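Local coordinates for putative methyl-accepting chemotaxis signal transduction protein (Campylobacter jejuni, PDB 6W3S), which probably senses amino acids such as leucine through a periplasmic double-Cache (dCache) domain and passes the signal on to the chemotaxis machinery, at residues N80-L85 with G158-S163. Numbering follows the deposited sequence.
With LEU (leucine), chain C.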
ATOM      1  N   ASN A  80       4.550  -3.561 -13.218  1.00  7.34           N
ATOM      2  CA  ASN A  80       5.933  -3.547 -13.689  1.00  8.43           C
ATOM      3  C   ASN A  80       6.759  -4.278 -12.648  1.00  8.01           C
ATOM      4  O   ASN A  80       6.482  -4.169 -11.438  1.00  7.79           O
ATOM      5  CB  ASN A  80       6.514  -2.147 -13.769  1.00 10.03           C
ATOM      6  CG  ASN A  80       5.758  -1.261 -14.722  1.00  9.04           C
ATOM      7  OD1 ASN A  80       5.741  -1.503 -15.931  1.00 11.28           O
ATOM      8  ND2 ASN A  80       5.245  -0.150 -14.187  1.00  9.26           N
ATOM      9  N   VAL A  81       7.775  -5.012 -13.118  1.00  7.05           N
ATOM     10  CA  VAL A  81       8.767  -5.606 -12.231  1.00  6.01           C
ATOM     11  C   VAL A  81      10.118  -5.347 -12.912  1.00  6.41           C
ATOM     12  O   VAL A  81      10.248  -5.581 -14.108  1.00  8.40           O
ATOM     13  CB  VAL A  81       8.514  -7.111 -11.995  1.00  6.98           C
ATOM     14  CG1 VAL A  81       9.625  -7.753 -11.182  1.00  8.32           C
ATOM     15  CG2 VAL A  81       7.137  -7.403 -11.405  1.00  7.27           C
ATOM     16  N   TYR A  82      11.116  -4.914 -12.137  1.00  7.25           N
ATOM     17  CA  TYR A  82      12.311  -4.384 -12.773  1.00  6.87           C
ATOM     18  C   TYR A  82      13.518  -4.468 -11.840  1.00  6.59           C
ATOM     19  O   TYR A  82      13.380  -4.534 -10.621  1.00  7.66           O
ATOM     20  CB  TYR A  82      12.067  -2.911 -13.276  1.00  7.59           C
ATOM     21  CG  TYR A  82      11.383  -1.981 -12.281  1.00  7.81           C
ATOM     22  CD1 TYR A  82       9.987  -1.897 -12.259  1.00  7.74           C
ATOM     23  CD2 TYR A  82      12.082  -1.198 -11.380  1.00  7.84           C
ATOM     24  CE1 TYR A  82       9.330  -1.059 -11.377  1.00  8.09           C
ATOM     25  CE2 TYR A  82      11.453  -0.353 -10.486  1.00  7.52           C
ATOM     26  CZ  TYR A  82      10.052  -0.269 -10.506  1.00  7.09           C
ATOM     27  OH  TYR A  82       9.444   0.596  -9.637  1.00  8.87           O
ATOM     28  N   LEU A  83      14.701  -4.348 -12.462  1.00  6.94           N
ATOM     29  CA  LEU A  83      15.967  -4.345 -11.752  1.00  6.57           C
ATOM     30  C   LEU A  83      16.816  -3.199 -12.238  1.00  7.80           C
ATOM     31  O   LEU A  83      17.217  -3.171 -13.420  1.00  8.94           O
ATOM     32  CB  LEU A  83      16.688  -5.689 -11.914  1.00  8.24           C
ATOM     33  CG  LEU A  83      18.031  -5.821 -11.201  1.00  8.63           C
ATOM     34  CD1 LEU A  83      17.842  -5.771  -9.691  1.00  8.61           C
ATOM     35  CD2 LEU A  83      18.785  -7.064 -11.628  1.00  9.99           C
ATOM     36  N   GLY A  84      17.055  -2.239 -11.365  1.00  7.84           N
ATOM     37  CA  GLY A  84      17.830  -1.026 -11.700  1.00  8.84           C
ATOM     38  C   GLY A  84      19.292  -1.210 -11.318  1.00  7.44           C
ATOM     39  O   GLY A  84      19.618  -1.720 -10.240  1.00  8.70           O
ATOM     40  N   LEU A  85      20.164  -0.873 -12.264  1.00  8.22           N
ATOM     41  CA  LEU A  85      21.613  -1.050 -12.120  1.00  8.58           C
ATOM     42  C   LEU A  85      22.319   0.264 -11.882  1.00  8.22           C
ATOM     43  O   LEU A  85      21.817   1.372 -12.241  1.00  9.61           O
ATOM     44  CB  LEU A  85      22.197  -1.666 -13.384  1.00 10.23           C
ATOM     45  CG  LEU A  85      21.484  -2.940 -13.870  1.00 10.35           C
ATOM     46  CD1 LEU A  85      22.129  -3.422 -15.135  1.00 10.64           C
ATOM     47  CD2 LEU A  85      21.480  -4.035 -12.810  1.00 10.84           C
ATOM     48  N   GLY A 158      12.496  -3.525  -8.145  1.00  6.83           N
ATOM     49  CA  GLY A 158      11.250  -2.829  -7.907  1.00  7.44           C
ATOM     50  C   GLY A 158      10.070  -3.598  -8.430  1.00  6.42           C
ATOM     51  O   GLY A 158      10.128  -4.241  -9.479  1.00  7.46           O
ATOM     52  N   VAL A 159       8.983  -3.516  -7.670  1.00  6.56           N
ATOM     53  CA  VAL A 159       7.716  -4.165  -7.989  1.00  6.33           C
ATOM     54  C   VAL A 159       6.616  -3.118  -7.831  1.00  6.30           C
ATOM     55  O   VAL A 159       6.447  -2.537  -6.762  1.00  7.23           O
ATOM     56  CB  VAL A 159       7.461  -5.357  -7.017  1.00  6.73           C
ATOM     57  CG1 VAL A 159       6.056  -5.952  -7.269  1.00  8.13           C
ATOM     58  CG2 VAL A 159       8.508  -6.424  -7.166  1.00  7.51           C
ATOM     59  N   ASP A 160       5.891  -2.853  -8.937  1.00  7.09           N
ATOM     60  CA  ASP A 160       4.820  -1.871  -8.925  1.00  7.04           C
ATOM     61  C   ASP A 160       3.472  -2.584  -8.914  1.00  7.06           C
ATOM     62  O   ASP A 160       3.136  -3.324  -9.849  1.00  8.13           O
ATOM     63  CB  ASP A 160       4.852  -0.997 -10.182  1.00  8.38           C
ATOM     64  CG  ASP A 160       6.059  -0.109 -10.318  1.00  7.85           C
ATOM     65  OD1 ASP A 160       6.826   0.086  -9.345  1.00  8.50           O
ATOM     66  OD2 ASP A 160       6.221   0.447 -11.436  1.00  8.91           O
ATOM     67  N   ILE A 161       2.683  -2.292  -7.888  1.00  7.72           N
ATOM     68  CA  ILE A 161       1.344  -2.813  -7.763  1.00  8.01           C
ATOM     69  C   ILE A 161       0.370  -1.635  -7.883  1.00  8.68           C
ATOM     70  O   ILE A 161       0.540  -0.640  -7.196  1.00  9.46           O
ATOM     71  CB  ILE A 161       1.146  -3.525  -6.396  1.00  7.34           C
ATOM     72  CG1 ILE A 161       2.213  -4.610  -6.142  1.00  8.14           C
ATOM     73  CG2 ILE A 161      -0.273  -4.073  -6.261  1.00  8.90           C
ATOM     74  CD1 ILE A 161       2.226  -5.743  -7.134  1.00  9.49           C
ATOM     75  N   PRO A 162      -0.669  -1.751  -8.754  1.00  9.90           N
ATOM     76  CA  PRO A 162      -1.601  -0.636  -8.806  1.00 10.71           C
ATOM     77  C   PRO A 162      -2.229  -0.279  -7.457  1.00  9.04           C
ATOM     78  O   PRO A 162      -2.676  -1.155  -6.728  1.00 10.65           O
ATOM     79  CB  PRO A 162      -2.695  -1.144  -9.738  1.00 13.38           C
ATOM     80  CG  PRO A 162      -1.990  -2.133 -10.632  1.00 16.04           C
ATOM     81  CD  PRO A 162      -1.017  -2.812  -9.708  1.00 11.86           C
ATOM     82  N   SER A 163      -2.202   0.999  -7.098  1.00 10.99           N
ATOM     83  CA  SER A 163      -2.822   1.382  -5.852  1.00 10.34           C
ATOM     84  C   SER A 163      -4.298   1.080  -5.834  1.00  9.74           C
ATOM     85  O   SER A 163      -4.865   0.854  -4.750  1.00 10.53           O
ATOM     86  CB  SER A 163      -2.489   2.835  -5.524  1.00 14.62           C
ATOM     87  OG  SER A 163      -2.782   3.656  -6.614  1.00 17.68           O
TER
HETATM   88  N   LEU C 301       7.293   3.012 -11.429  1.00 10.12           N
HETATM   89  CA  LEU C 301       8.748   3.282 -11.595  1.00  9.43           C
HETATM   90  C   LEU C 301       8.883   4.808 -11.620  1.00 10.69           C
HETATM   91  O   LEU C 301       7.993   5.506 -12.147  1.00 11.96           O
HETATM   92  CB  LEU C 301       9.230   2.617 -12.874  1.00 10.16           C
HETATM   93  CG  LEU C 301      10.758   2.576 -13.123  1.00 11.30           C
HETATM   94  CD1 LEU C 301      11.102   1.415 -14.054  1.00 12.09           C
HETATM   95  CD2 LEU C 301      11.235   3.900 -13.743  1.00 14.14           C
HETATM   96  OXT LEU C 301       9.927   5.325 -11.170  1.00 11.98           O
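Tyr82 lies flat over its strand neighbour Gly158, a residue with no side chain, while the methyl CD1 of the bound leucine packs on the ring's opposite face. Gly158 CA stands 3.9 Å from the Tyr82 ring centroid, a CH-pi contact over the face. A chi1 of 46° places Tyr82 CG between the backbone N and the carbonyl carbon, and the ring turns back over the partner strand; Tyr82 OH then donates to Asp160 OD1 at 2.7 Å, from the syn side but 26° out of the carboxylate plane. Thr142 OG1 is hydrogen-bonded to the same oxygen. Strands 80-84 and 152-162 are antiparallel neighbours within the membrane-distal sheet of a PDC (Cache) sensor domain, and the face bearing Asn80, Tyr82 and Asp160 forms part of the leucine pocket, which Trp115, Tyr131, Asp133 and Thr134 help complete. Asp160 OD2 accepts the leucine ammonium N at 2.8 Å and, through its anti lone pair, Asn80 ND2 at 3.0 Å; the Asn80 amide is turned 83° from the carboxylate, and its ND2 is also hydrogen-bonded to Asp133. Several donors thus grip one buried carboxylate, which probably favours its charged form. On the sheet's other side, Val81 and Val159 form a non-hydrogen-bonded pair, packed against helix 4-48.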